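Local atomic coordinates of L-hydantoinase (Arthrobacter aurescens, PDB entry 1GKR), a protein that hydrolyses the cyclic amide ring of 5-substituted hydantoins, preferring aryl over alkyl derivatives, with two zinc ions per subunit of a homotetramer. Residues A[358-361]-A[362-366]. Sequence-based numbering, arbitrary orientation.
Sequences ERLV and EVMCE
Arg-359 and Glu-362, three residues apart on one helix, run side by side in the same direction, and their flat ends are nearly coplanar, the guanidinium and carboxylate planes lying 12° apart. The grip is side-on, with both nitrogens converging on a single oxygen: Arg-359 NE is 3.1 Å and Arg-359 NH2 2.9 Å from Glu-362 OE1. That oxygen lies in the guanidinium plane, meeting NE nearly along its own C-O axis and NH2 from the syn side. The torsions account for the fit: Glu-362 is extended, with CG anti to the backbone N (chi1 -173°), whereas the arginine chain bends at chi2 and chi3 to turn its edge to the carboxylate. Arg-359 NH1 hydrogen-bonds to the carbonyl oxygen of Glu-302, which probably helps to hold the guanidinium in this orientation.

On the buried side, Leu-360 slants across Met-364, with Leu-360 CD2 3.9 Å from Met-364 SD; Leu-360 also packs on helix 341-350. Val-361 CG1 lies 3.6 Å from Glu-366 OE2, a van der Waals contact of a methyl with a carboxylate oxygen, while Glu-366 OE1 is hydrogen-bonded to Ser-14 OG.

The helix widens here into a pi-type turn. Val-361 O accepts from Cys-365 N (3.0 Å), well above the carbonyl plane, and from Glu-366 N (3.1 Å) in that plane, with an N-H...O angle of 165°, straighter than that from Cys-365 N, evidence of an i to i+5 bond. The arrangement is an i, i+3 salt bridge followed by a pi-type turn, within helix 357-372 of the amidohydrolase TIM-barrel fold, where Val-361 packs on both strand 9-13 and strand 51-62.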
ATOM      1  N   GLU A 358     -12.961 -26.284 -12.398  1.00 15.22           N
ATOM      2  CA  GLU A 358     -12.690 -25.194 -13.319  1.00 13.31           C
ATOM      3  C   GLU A 358     -11.371 -24.519 -13.030  1.00 13.31           C
ATOM      4  O   GLU A 358     -10.613 -24.213 -13.946  1.00 11.93           O
ATOM      5  CB  GLU A 358     -13.815 -24.157 -13.283  1.00 15.24           C
ATOM      6  CG  GLU A 358     -15.157 -24.661 -13.810  1.00 18.44           C
ATOM      7  CD  GLU A 358     -16.068 -25.186 -12.714  1.00 22.04           C
ATOM      8  OE1 GLU A 358     -15.565 -25.828 -11.764  1.00 24.22           O
ATOM      9  OE2 GLU A 358     -17.296 -24.962 -12.810  1.00 24.57           O
ATOM     10  N   ARG A 359     -11.091 -24.281 -11.756  1.00 13.61           N
ATOM     11  CA  ARG A 359      -9.843 -23.630 -11.393  1.00 14.11           C
ATOM     12  C   ARG A 359      -8.651 -24.564 -11.633  1.00 15.67           C
ATOM     13  O   ARG A 359      -7.592 -24.134 -12.104  1.00 17.02           O
ATOM     14  CB  ARG A 359      -9.891 -23.194  -9.938  1.00 10.13           C
ATOM     15  CG  ARG A 359      -8.569 -22.678  -9.451  1.00 16.75           C
ATOM     16  CD  ARG A 359      -8.678 -21.252  -9.001  1.00 21.36           C
ATOM     17  NE  ARG A 359      -8.805 -20.324 -10.114  1.00 25.18           N
ATOM     18  CZ  ARG A 359      -9.451 -19.164 -10.032  1.00 28.48           C
ATOM     19  NH1 ARG A 359     -10.033 -18.794  -8.897  1.00 28.33           N
ATOM     20  NH2 ARG A 359      -9.510 -18.362 -11.084  1.00 32.45           N
ATOM     21  N   LEU A 360      -8.836 -25.843 -11.312  1.00 15.41           N
ATOM     22  CA  LEU A 360      -7.790 -26.835 -11.502  1.00 13.06           C
ATOM     23  C   LEU A 360      -7.354 -26.845 -12.953  1.00 11.97           C
ATOM     24  O   LEU A 360      -6.164 -26.853 -13.248  1.00 12.93           O
ATOM     25  CB  LEU A 360      -8.288 -28.225 -11.108  1.00 12.75           C
ATOM     26  CG  LEU A 360      -7.246 -29.349 -11.146  1.00 12.07           C
ATOM     27  CD1 LEU A 360      -7.601 -30.414 -10.133  1.00 12.27           C
ATOM     28  CD2 LEU A 360      -7.169 -29.942 -12.532  1.00 10.59           C
ATOM     29  N   VAL A 361      -8.315 -26.847 -13.863  1.00  9.59           N
ATOM     30  CA  VAL A 361      -7.976 -26.852 -15.278  1.00 12.27           C
ATOM     31  C   VAL A 361      -7.260 -25.569 -15.691  1.00 12.96           C
ATOM     32  O   VAL A 361      -6.413 -25.574 -16.584  1.00 12.98           O
ATOM     33  CB  VAL A 361      -9.239 -27.060 -16.143  1.00 12.08           C
ATOM     34  CG1 VAL A 361      -8.980 -26.669 -17.589  1.00  8.49           C
ATOM     35  CG2 VAL A 361      -9.636 -28.512 -16.078  1.00 13.02           C
ATOM     36  N   GLU A 362      -7.589 -24.471 -15.024  1.00 14.37           N
ATOM     37  CA  GLU A 362      -6.973 -23.195 -15.341  1.00 15.20           C
ATOM     38  C   GLU A 362      -5.495 -23.162 -14.975  1.00 14.44           C
ATOM     39  O   GLU A 362      -4.659 -22.741 -15.787  1.00 13.89           O
ATOM     40  CB  GLU A 362      -7.688 -22.057 -14.614  1.00 16.69           C
ATOM     41  CG  GLU A 362      -7.203 -20.690 -15.046  1.00 18.61           C
ATOM     42  CD  GLU A 362      -7.795 -19.566 -14.225  1.00 21.46           C
ATOM     43  OE1 GLU A 362      -7.842 -19.712 -12.980  1.00 25.42           O
ATOM     44  OE2 GLU A 362      -8.192 -18.537 -14.820  1.00 19.56           O
ATOM     45  N   VAL A 363      -5.176 -23.608 -13.760  1.00 11.70           N
ATOM     46  CA  VAL A 363      -3.790 -23.593 -13.295  1.00 13.06           C
ATOM     47  C   VAL A 363      -2.911 -24.772 -13.758  1.00 15.73           C
ATOM     48  O   VAL A 363      -1.675 -24.672 -13.738  1.00 16.44           O
ATOM     49  CB  VAL A 363      -3.726 -23.528 -11.758  1.00  9.89           C
ATOM     50  CG1 VAL A 363      -4.508 -22.349 -11.250  1.00  1.37           C
ATOM     51  CG2 VAL A 363      -4.256 -24.802 -11.172  1.00 10.97           C
ATOM     52  N   MET A 364      -3.535 -25.877 -14.173  1.00 14.20           N
ATOM     53  CA  MET A 364      -2.784 -27.045 -14.613  1.00 14.00           C
ATOM     54  C   MET A 364      -2.773 -27.255 -16.110  1.00 15.04           C
ATOM     55  O   MET A 364      -1.992 -28.073 -16.604  1.00 17.07           O
ATOM     56  CB  MET A 364      -3.299 -28.319 -13.929  1.00  9.27           C
ATOM     57  CG  MET A 364      -2.993 -28.339 -12.463  1.00 12.12           C
ATOM     58  SD  MET A 364      -3.396 -29.865 -11.642  1.00 17.33           S
ATOM     59  CE  MET A 364      -1.872 -30.771 -11.857  1.00 10.61           C
ATOM     60  N   CYS A 365      -3.625 -26.532 -16.836  1.00 13.65           N
ATOM     61  CA  CYS A 365      -3.682 -26.685 -18.283  1.00 12.54           C
ATOM     62  C   CYS A 365      -3.607 -25.377 -19.048  1.00 14.89           C
ATOM     63  O   CYS A 365      -2.678 -25.146 -19.815  1.00 16.13           O
ATOM     64  CB  CYS A 365      -4.967 -27.404 -18.693  1.00 13.22           C
ATOM     65  SG  CYS A 365      -5.327 -28.916 -17.768  1.00 13.13           S
ATOM     66  N   GLU A 366      -4.595 -24.519 -18.836  1.00 15.72           N
ATOM     67  CA  GLU A 366      -4.666 -23.258 -19.552  1.00 15.72           C
ATOM     68  C   GLU A 366      -3.530 -22.260 -19.366  1.00 16.20           C
ATOM     69  O   GLU A 366      -2.833 -21.949 -20.336  1.00 15.77           O
ATOM     70  CB  GLU A 366      -6.004 -22.587 -19.254  1.00 17.89           C
ATOM     71  CG  GLU A 366      -7.154 -23.195 -20.033  1.00 22.10           C
ATOM     72  CD  GLU A 366      -8.518 -22.811 -19.489  1.00 23.64           C
ATOM     73  OE1 GLU A 366      -8.655 -21.668 -19.001  1.00 21.74           O
ATOM     74  OE2 GLU A 366      -9.448 -23.654 -19.571  1.00 24.25           O
TER